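Local atomic coordinates of metallopeptidase containing co-catalytic metalloactive site (Shewanella denitrificans OS217, PDB entry 3B2Y), a protein that probably works as a zinc-dependent metallocarboxypeptidase of the M14 family, although in this crystal its metal site holds nickel. Residues F18-N23 and G82-L87; F123-N128 and S145-L150; I166-E171 and A242-T247. All coordinates share one frame; numbering follows the deposited sequence.

Contact 1 (F18-N23 and G82-L87)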
loop_
_atom_site.group_PDB
_atom_site.type_symbol
_atom_site.label_atom_id
_atom_site.label_comp_id
_atom_site.label_asym_id
_atom_site.label_seq_id
_atom_site.Cartn_x
_atom_site.Cartn_y
_atom_site.Cartn_z
ATOM N N PHE A 18 -18.431 2.483 2.218
ATOM C CA PHE A 18 -18.485 1.220 2.966
ATOM C C PHE A 18 -19.530 1.220 4.084
ATOM O O PHE A 18 -19.794 0.182 4.706
ATOM C CB PHE A 18 -17.078 0.825 3.417
ATOM C CG PHE A 18 -16.151 0.535 2.264
ATOM C CD1 PHE A 18 -16.246 -0.677 1.575
ATOM C CD2 PHE A 18 -15.238 1.476 1.841
ATOM C CE1 PHE A 18 -15.422 -0.944 0.489
ATOM C CE2 PHE A 18 -14.418 1.237 0.764
ATOM C CZ PHE A 18 -14.496 0.025 0.087
ATOM N N ASN A 19 -20.146 2.371 4.305
ATOM C CA ASN A 19 -21.134 2.575 5.363
ATOM C C ASN A 19 -20.627 2.146 6.723
ATOM O O ASN A 19 -21.321 1.459 7.481
ATOM C CB ASN A 19 -22.454 1.862 5.032
ATOM C CG ASN A 19 -23.605 2.333 5.904
ATOM O OD1 ASN A 19 -23.552 3.420 6.516
ATOM N ND2 ASN A 19 -24.671 1.525 5.960
ATOM N N CYS A 20 -19.395 2.526 7.036
ATOM C CA CYS A 20 -18.867 2.222 8.332
ATOM C C CYS A 20 -17.767 3.186 8.672
ATOM O O CYS A 20 -17.380 4.003 7.855
ATOM C CB CYS A 20 -18.329 0.790 8.314
ATOM S SG CYS A 20 -16.963 0.538 7.225
ATOM N N GLN A 21 -17.264 3.079 9.889
ATOM C CA GLN A 21 -16.102 3.816 10.292
ATOM C C GLN A 21 -14.830 3.184 9.778
ATOM O O GLN A 21 -14.721 1.940 9.574
ATOM C CB GLN A 21 -16.042 3.866 11.815
ATOM C CG GLN A 21 -15.221 5.022 12.346
ATOM C CD GLN A 21 -15.684 5.420 13.791
ATOM O OE1 GLN A 21 -16.415 6.376 13.956
ATOM N NE2 GLN A 21 -15.257 4.666 14.793
ATOM N N SER A 22 -13.828 4.033 9.600
ATOM C CA SER A 22 -12.597 3.628 9.022
ATOM C C SER A 22 -11.792 2.577 9.780
ATOM O O SER A 22 -10.939 1.943 9.197
ATOM C CB SER A 22 -11.728 4.855 8.700
ATOM O OG SER A 22 -11.415 5.610 9.817
ATOM N N ASN A 23 -12.005 2.468 11.094
ATOM C CA ASN A 23 -11.291 1.510 11.934
ATOM C C ASN A 23 -12.124 0.279 12.248
ATOM O O ASN A 23 -11.788 -0.465 13.180
ATOM C CB ASN A 23 -10.737 2.161 13.211
ATOM C CG ASN A 23 -11.818 2.549 14.163
ATOM O OD1 ASN A 23 -12.947 2.799 13.724
ATOM N ND2 ASN A 23 -11.519 2.609 15.464
ATOM N N GLY A 82 -5.791 3.517 2.549
ATOM C CA GLY A 82 -5.102 2.474 1.799
ATOM C C GLY A 82 -5.852 1.131 1.765
ATOM O O GLY A 82 -6.247 0.654 0.708
ATOM N N PRO A 83 -6.018 0.491 2.928
ATOM C CA PRO A 83 -6.666 -0.814 2.925
ATOM C C PRO A 83 -8.105 -0.724 2.379
ATOM O O PRO A 83 -8.508 -1.574 1.580
ATOM C CB PRO A 83 -6.608 -1.236 4.384
ATOM C CG PRO A 83 -5.502 -0.437 4.926
ATOM C CD PRO A 83 -5.597 0.867 4.278
ATOM N N TRP A 84 -8.852 0.341 2.722
ATOM C CA TRP A 84 -10.199 0.499 2.138
ATOM C C TRP A 84 -10.136 0.807 0.611
ATOM O O TRP A 84 -11.016 0.380 -0.133
ATOM C CB TRP A 84 -11.067 1.540 2.873
ATOM C CG TRP A 84 -11.414 1.157 4.274
ATOM C CD1 TRP A 84 -10.837 1.607 5.379
ATOM C CD2 TRP A 84 -12.421 0.235 4.674
ATOM N NE1 TRP A 84 -11.416 1.051 6.492
ATOM C CE2 TRP A 84 -12.411 0.201 6.083
ATOM C CE3 TRP A 84 -13.340 -0.573 3.979
ATOM C CZ2 TRP A 84 -13.221 -0.647 6.794
ATOM C CZ3 TRP A 84 -14.186 -1.396 4.696
ATOM C CH2 TRP A 84 -14.150 -1.399 6.101
ATOM N N GLY A 85 -9.090 1.541 0.192
ATOM C CA GLY A 85 -8.781 1.791 -1.226
ATOM C C GLY A 85 -8.593 0.488 -1.970
ATOM O O GLY A 85 -9.135 0.301 -3.077
HETATM N N MSE A 86 -7.880 -0.455 -1.360
HETATM C CA MSE A 86 -7.709 -1.759 -1.994
HETATM C C MSE A 86 -8.990 -2.543 -2.132
HETATM O O MSE A 86 -9.217 -3.205 -3.122
HETATM C CB MSE A 86 -6.668 -2.584 -1.258
HETATM C CG MSE A 86 -6.090 -3.689 -2.175
HETATM SE SE MSE A 86 -4.695 -4.674 -1.242
HETATM C CE MSE A 86 -3.612 -3.067 -0.740
ATOM N N LEU A 87 -9.825 -2.508 -1.107
ATOM C CA LEU A 87 -11.121 -3.146 -1.167
ATOM C C LEU A 87 -12.007 -2.571 -2.274
ATOM O O LEU A 87 -12.726 -3.323 -2.964
ATOM C CB LEU A 87 -11.789 -3.077 0.201
ATOM C CG LEU A 87 -13.038 -3.869 0.480
ATOM C CD1 LEU A 87 -12.892 -5.323 0.025
ATOM C CD2 LEU A 87 -13.248 -3.776 1.985
#
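W84 on helix 81-92 lays its indole against F18, C20 and S22, joining the helix to the small two-stranded antiparallel sheet of 14-15 and 20-21. That little sheet carries a G1 beta bulge, in which N19 and C20 both face S15. Going outward along W84, CB lies 4.0 Å from F18 CE2. On the pyrrole side, NE1 gives its hydrogen to S22 O at 2.9 Å; the N-H...O angle is 166° and the oxygen sits at the indole edge, in the ring plane. On the benzo side, CE3 stands over one face of the F18 ring, displaced toward its rim and 3.5 Å from F18 CG. The two aromatic planes meet obliquely at 43°. At the far end CH2 reaches C20 SG, 3.6 Å away, in a sulfur-aromatic contact; SG is put there by a chi1 of 64°, which sets it between the backbone N and the carbonyl carbon. F28 meets the indole edge-to-face, and V257 of helix 253-271 touches both W84 and F18. One turn on from W84, L87 CG packs 3.8 Å from F18 CE1.

Contact 2 (F123-N128 and S145-L150)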
loop_
_atom_site.group_PDB
_atom_site.type_symbol
_atom_site.label_atom_id
_atom_site.label_comp_id
_atom_site.label_asym_id
_atom_site.label_seq_id
_atom_site.Cartn_x
_atom_site.Cartn_y
_atom_site.Cartn_z
ATOM N N PHE A 123 2.115 -2.252 20.224
ATOM C CA PHE A 123 3.360 -2.325 20.955
ATOM C C PHE A 123 4.274 -1.099 20.753
ATOM O O PHE A 123 5.389 -1.038 21.312
ATOM C CB PHE A 123 4.102 -3.641 20.639
ATOM C CG PHE A 123 3.200 -4.866 20.485
ATOM C CD1 PHE A 123 2.645 -5.529 21.579
ATOM C CD2 PHE A 123 2.938 -5.367 19.236
ATOM C CE1 PHE A 123 1.833 -6.650 21.391
ATOM C CE2 PHE A 123 2.128 -6.490 19.041
ATOM C CZ PHE A 123 1.577 -7.128 20.107
ATOM N N GLY A 124 3.798 -0.066 20.050
ATOM C CA GLY A 124 4.540 1.187 19.883
ATOM C C GLY A 124 5.585 1.161 18.780
ATOM O O GLY A 124 6.444 2.024 18.752
ATOM N N GLU A 125 5.520 0.184 17.885
ATOM C CA GLU A 125 6.545 0.039 16.833
ATOM C C GLU A 125 5.966 0.505 15.490
ATOM O O GLU A 125 4.801 0.243 15.200
ATOM C CB GLU A 125 6.942 -1.466 16.671
ATOM C CG GLU A 125 7.389 -2.231 17.973
ATOM C CD GLU A 125 7.537 -3.780 17.747
ATOM O OE1 GLU A 125 6.606 -4.417 17.165
ATOM O OE2 GLU A 125 8.619 -4.325 18.108
ATOM N N ASN A 126 6.825 1.092 14.661
ATOM C CA ASN A 126 6.522 1.443 13.264
ATOM C C ASN A 126 6.775 0.211 12.328
ATOM O O ASN A 126 7.952 -0.149 12.074
ATOM C CB ASN A 126 7.416 2.575 12.832
ATOM C CG ASN A 126 7.075 3.123 11.448
ATOM O OD1 ASN A 126 6.414 2.486 10.630
ATOM N ND2 ASN A 126 7.518 4.361 11.203
ATOM N N PRO A 127 5.708 -0.435 11.814
ATOM C CA PRO A 127 5.872 -1.590 10.940
ATOM C C PRO A 127 6.593 -1.326 9.580
ATOM O O PRO A 127 6.973 -2.273 8.910
ATOM C CB PRO A 127 4.425 -2.038 10.691
ATOM C CG PRO A 127 3.677 -1.531 11.884
ATOM C CD PRO A 127 4.276 -0.162 12.008
ATOM N N ASN A 128 6.746 -0.074 9.164
ATOM C CA ASN A 128 7.415 0.199 7.907
ATOM C C ASN A 128 8.857 0.624 8.083
ATOM O O ASN A 128 9.401 1.410 7.309
ATOM C CB ASN A 128 6.630 1.241 7.126
ATOM C CG ASN A 128 6.945 1.207 5.644
ATOM O OD1 ASN A 128 7.299 0.153 5.095
ATOM N ND2 ASN A 128 6.989 2.394 5.039
ATOM N N SER A 145 9.448 -4.060 13.439
ATOM C CA SER A 145 8.326 -4.387 14.276
ATOM C C SER A 145 8.074 -5.890 14.265
ATOM O O SER A 145 8.597 -6.602 13.427
ATOM C CB SER A 145 7.063 -3.686 13.780
ATOM O OG SER A 145 6.514 -4.279 12.573
ATOM N N LEU A 146 7.190 -6.336 15.131
ATOM C CA LEU A 146 6.739 -7.696 15.095
ATOM C C LEU A 146 6.218 -8.084 13.679
ATOM O O LEU A 146 6.610 -9.132 13.110
ATOM C CB LEU A 146 5.627 -7.846 16.160
ATOM C CG LEU A 146 5.046 -9.202 16.339
ATOM C CD1 LEU A 146 6.221 -10.141 16.592
ATOM C CD2 LEU A 146 4.036 -9.092 17.537
ATOM N N GLU A 147 5.355 -7.239 13.102
ATOM C CA GLU A 147 4.818 -7.456 11.747
ATOM C C GLU A 147 5.929 -7.517 10.699
ATOM O O GLU A 147 5.900 -8.398 9.853
ATOM C CB GLU A 147 3.773 -6.410 11.350
ATOM C CG GLU A 147 2.568 -6.281 12.334
ATOM C CD GLU A 147 2.881 -5.505 13.620
ATOM O OE1 GLU A 147 3.989 -4.938 13.675
ATOM O OE2 GLU A 147 2.044 -5.491 14.587
ATOM N N GLY A 148 6.890 -6.603 10.767
ATOM C CA GLY A 148 8.065 -6.659 9.903
ATOM C C GLY A 148 8.834 -7.964 9.975
ATOM O O GLY A 148 9.299 -8.498 8.982
ATOM N N LYS A 149 9.062 -8.448 11.180
ATOM C CA LYS A 149 9.716 -9.715 11.329
ATOM C C LYS A 149 8.935 -10.854 10.653
ATOM O O LYS A 149 9.545 -11.776 10.079
ATOM C CB LYS A 149 9.935 -10.022 12.801
ATOM C CG LYS A 149 10.938 -9.082 13.422
ATOM C CD LYS A 149 11.025 -9.304 14.954
ATOM C CE LYS A 149 12.201 -8.455 15.528
ATOM N NZ LYS A 149 11.800 -7.081 15.651
ATOM N N LEU A 150 7.606 -10.824 10.761
ATOM C CA LEU A 150 6.774 -11.886 10.179
ATOM C C LEU A 150 6.824 -11.809 8.658
ATOM O O LEU A 150 6.874 -12.810 7.981
ATOM C CB LEU A 150 5.315 -11.766 10.636
ATOM C CG LEU A 150 5.045 -11.904 12.149
ATOM C CD1 LEU A 150 3.561 -11.495 12.502
ATOM C CD2 LEU A 150 5.446 -13.397 12.662
HETATM O O HOH W 1 9.748 -6.780 17.505
HETATM O O HOH W 2 9.041 -3.477 10.586
#
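The capped N-terminus of helix 146-152 is met here by E125 and P127 of the loop that precedes it. E125 OE1 accepts the backbone N-H of L146 at 2.9 Å, nearly straight at 165°, on its syn side but 35° out of the carboxylate plane. S145 is the N-cap: its OG accepts from G148 N at 3.0 Å and donates to E147 OE1 at 2.8 Å. The same OG presses against P127 CA, 3.2 Å away. E147 bends at chi2 (77°), and its OE1 also lies alongside P127 CG. Two carboxylates thus come close, E125 OE1 and E147 OE1 being 4.4 Å apart; N121 ND2 bonds to both, which with the helix N-terminus probably eases their repulsion. Within the loop, N126 OD1 accepts from N128 N to form an Asx turn, and it also takes a hydrogen bond from NE2 of H76, a nickel ligand, making N126 a second-shell residue of the metal site. One water links E125 OE2 to K149 NZ. A second accepts from S145 N and donates weakly to P127 O. Toward the outside, the F123 ring leans obliquely on L146, where F123 CE2 lies 3.6 Å from L146 CD2.

Contact 3 (I166-E171 and A242-T247). With NI (nickel (II) ion), chain C.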
loop_
_atom_site.group_PDB
_atom_site.type_symbol
_atom_site.label_atom_id
_atom_site.label_comp_id
_atom_site.label_asym_id
_atom_site.label_seq_id
_atom_site.Cartn_x
_atom_site.Cartn_y
_atom_site.Cartn_z
ATOM N N ILE A 166 6.245 -3.128 -7.320
ATOM C CA ILE A 166 5.553 -3.012 -6.013
ATOM C C ILE A 166 4.993 -1.600 -5.796
ATOM O O ILE A 166 5.724 -0.606 -5.934
ATOM C CB ILE A 166 6.435 -3.511 -4.783
ATOM C CG1 ILE A 166 5.910 -3.032 -3.422
ATOM C CG2 ILE A 166 7.943 -3.134 -4.910
ATOM C CD1 ILE A 166 4.521 -3.457 -3.160
ATOM N N LEU A 167 3.703 -1.529 -5.383
ATOM C CA LEU A 167 3.069 -0.282 -4.981
ATOM C C LEU A 167 2.584 -0.466 -3.553
ATOM O O LEU A 167 1.961 -1.443 -3.224
ATOM C CB LEU A 167 1.875 0.031 -5.857
ATOM C CG LEU A 167 0.952 1.208 -5.520
ATOM C CD1 LEU A 167 1.668 2.542 -5.628
ATOM C CD2 LEU A 167 -0.318 1.215 -6.400
ATOM N N THR A 168 2.991 0.466 -2.709
ATOM C CA THR A 168 2.461 0.633 -1.371
ATOM C C THR A 168 1.593 1.890 -1.340
ATOM O O THR A 168 1.929 2.991 -1.941
ATOM C CB THR A 168 3.576 0.762 -0.292
ATOM O OG1 THR A 168 4.403 1.883 -0.589
ATOM C CG2 THR A 168 4.463 -0.425 -0.270
ATOM N N CYS A 169 0.472 1.743 -0.649
ATOM C CA CYS A 169 -0.506 2.808 -0.576
ATOM C C CYS A 169 -0.542 3.341 0.825
ATOM O O CYS A 169 -1.144 2.721 1.722
ATOM C CB CYS A 169 -1.870 2.252 -0.961
ATOM S SG CYS A 169 -1.835 1.949 -2.789
ATOM N N HIS A 170 0.122 4.465 0.989
ATOM C CA HIS A 170 0.140 5.240 2.202
ATOM C C HIS A 170 -0.679 6.547 2.193
ATOM O O HIS A 170 -1.247 7.004 1.185
ATOM C CB HIS A 170 1.608 5.586 2.546
ATOM C CG HIS A 170 2.423 4.397 3.004
ATOM N ND1 HIS A 170 2.963 4.289 4.275
ATOM C CD2 HIS A 170 2.826 3.297 2.332
ATOM C CE1 HIS A 170 3.614 3.140 4.373
ATOM N NE2 HIS A 170 3.562 2.528 3.204
ATOM N N GLU A 171 -0.700 7.184 3.345
ATOM C CA GLU A 171 -1.271 8.500 3.435
ATOM C C GLU A 171 -0.382 9.368 4.288
ATOM O O GLU A 171 0.313 8.896 5.186
ATOM C CB GLU A 171 -2.661 8.485 4.058
ATOM C CG GLU A 171 -3.707 7.498 3.502
ATOM C CD GLU A 171 -5.134 8.006 3.775
ATOM O OE1 GLU A 171 -5.584 8.892 3.001
ATOM O OE2 GLU A 171 -5.813 7.496 4.735
ATOM N N ALA A 242 9.128 0.541 -8.157
ATOM C CA ALA A 242 8.377 0.662 -6.932
ATOM C C ALA A 242 7.830 2.038 -6.752
ATOM O O ALA A 242 8.438 3.032 -7.136
ATOM C CB ALA A 242 9.215 0.213 -5.655
ATOM N N ALA A 243 6.707 2.104 -6.063
ATOM C CA ALA A 243 6.179 3.413 -5.675
ATOM C C ALA A 243 5.469 3.338 -4.335
ATOM O O ALA A 243 4.990 2.319 -3.934
ATOM C CB ALA A 243 5.223 3.974 -6.752
ATOM N N CYS A 244 5.437 4.464 -3.651
ATOM C CA CYS A 244 4.629 4.593 -2.447
ATOM C C CYS A 244 3.775 5.828 -2.636
ATOM O O CYS A 244 4.321 6.946 -2.715
ATOM C CB CYS A 244 5.564 4.731 -1.264
ATOM S SG CYS A 244 4.753 5.093 0.295
ATOM N N SER A 245 2.468 5.646 -2.811
ATOM C CA SER A 245 1.602 6.815 -2.938
ATOM C C SER A 245 1.299 7.365 -1.556
ATOM O O SER A 245 1.230 6.623 -0.547
ATOM C CB SER A 245 0.330 6.478 -3.686
ATOM O OG SER A 245 -0.276 5.327 -3.164
ATOM N N GLU A 246 1.090 8.669 -1.503
ATOM C CA GLU A 246 0.730 9.351 -0.276
ATOM C C GLU A 246 -0.490 10.235 -0.546
ATOM O O GLU A 246 -0.329 11.361 -1.095
ATOM C CB GLU A 246 1.883 10.240 0.175
ATOM C CG GLU A 246 3.140 9.486 0.626
ATOM C CD GLU A 246 3.040 8.939 2.040
ATOM O OE1 GLU A 246 2.000 9.149 2.708
ATOM O OE2 GLU A 246 4.016 8.284 2.480
ATOM N N THR A 247 -1.681 9.744 -0.186
ATOM C CA THR A 247 -2.891 10.592 -0.210
ATOM C C THR A 247 -2.968 11.492 1.061
ATOM O O THR A 247 -2.461 11.127 2.143
ATOM C CB THR A 247 -4.164 9.744 -0.460
ATOM O OG1 THR A 247 -4.205 8.637 0.449
ATOM C CG2 THR A 247 -4.191 9.184 -1.925
HETATM NI NI NI C . 2.605 5.703 5.970
HETATM O O HOH W 3 -1.777 6.270 -1.340
HETATM O O HOH W 4 2.797 7.819 5.086
HETATM O O HOH W 5 4.218 6.523 6.096
#
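The imidazole of H170 has C244 SG beside it, coming in obliquely, 3.9 Å from the ring centroid and 38° off the normal. T168 CB lies at the ring edge, in plane. A chi1 of -70° sets CG of H170 beside its backbone N, and ND1 binds the nickel ion at 2.2 Å. The neighbouring carboxylate, E246, keeps its OE2 4.5 Å from that ND1 and packs its CD 3.7 Å from H170 CB. A water bound to the metal lies 2.7 Å from E171 O. On the opposite face of the sheet the E171 carboxylate is gripped from several directions: T247 OG1 donates to the anti side of OE1 at 2.9 Å, R256 forms a salt bridge with the same oxygen, and A81 N bonds to OE2. An alanine at E171 would probably leave R256 without this counter-charge and the T247 hydroxyl and A81 N without these acceptors. Between the strands runs a parallel ladder: A243 N to I166 O, T168 N to A243 O, S245 N to T168 O, H170 N to S245 O, T247 N to H170 O. The axes of the two segments come within 4.3 Å and are inclined at 28°. Helix 230-236 packs on the face of I166, T168, A242 and C244, while helices 191-201 and 253-271 lie against the other. The strand ends contribute H170 and place E246, the predicted proton donor/acceptor, beside the metal; H76 and E79 supply the other protein ligands, consistent with the zinc site of an M14 peptidase.

Overall arrangement
Along the chain the three contacts follow in series, each closing before the next opens. Contact 3 lies at the middle of the six-stranded mixed sheet, its centre about 5 Å from the centre of the chain; the centres of contacts 1 and 2 are about 16 and 18 Å from the centre of contact 3 and about 22 Å from each other. Both touch it. Helix 81-92 of contact 1 packs on strand 165-172, G82 CA lying 4.3 Å from C169 CB. From contact 2, N128 ND2 comes within 3.5 Å of H170 CE1. Contacts 1 and 2 lie apart, about 12 Å between nearest atoms, yet helix 81-92 and the loop 123-128 each reach strand 165-172, the loop at the metal-binding H170.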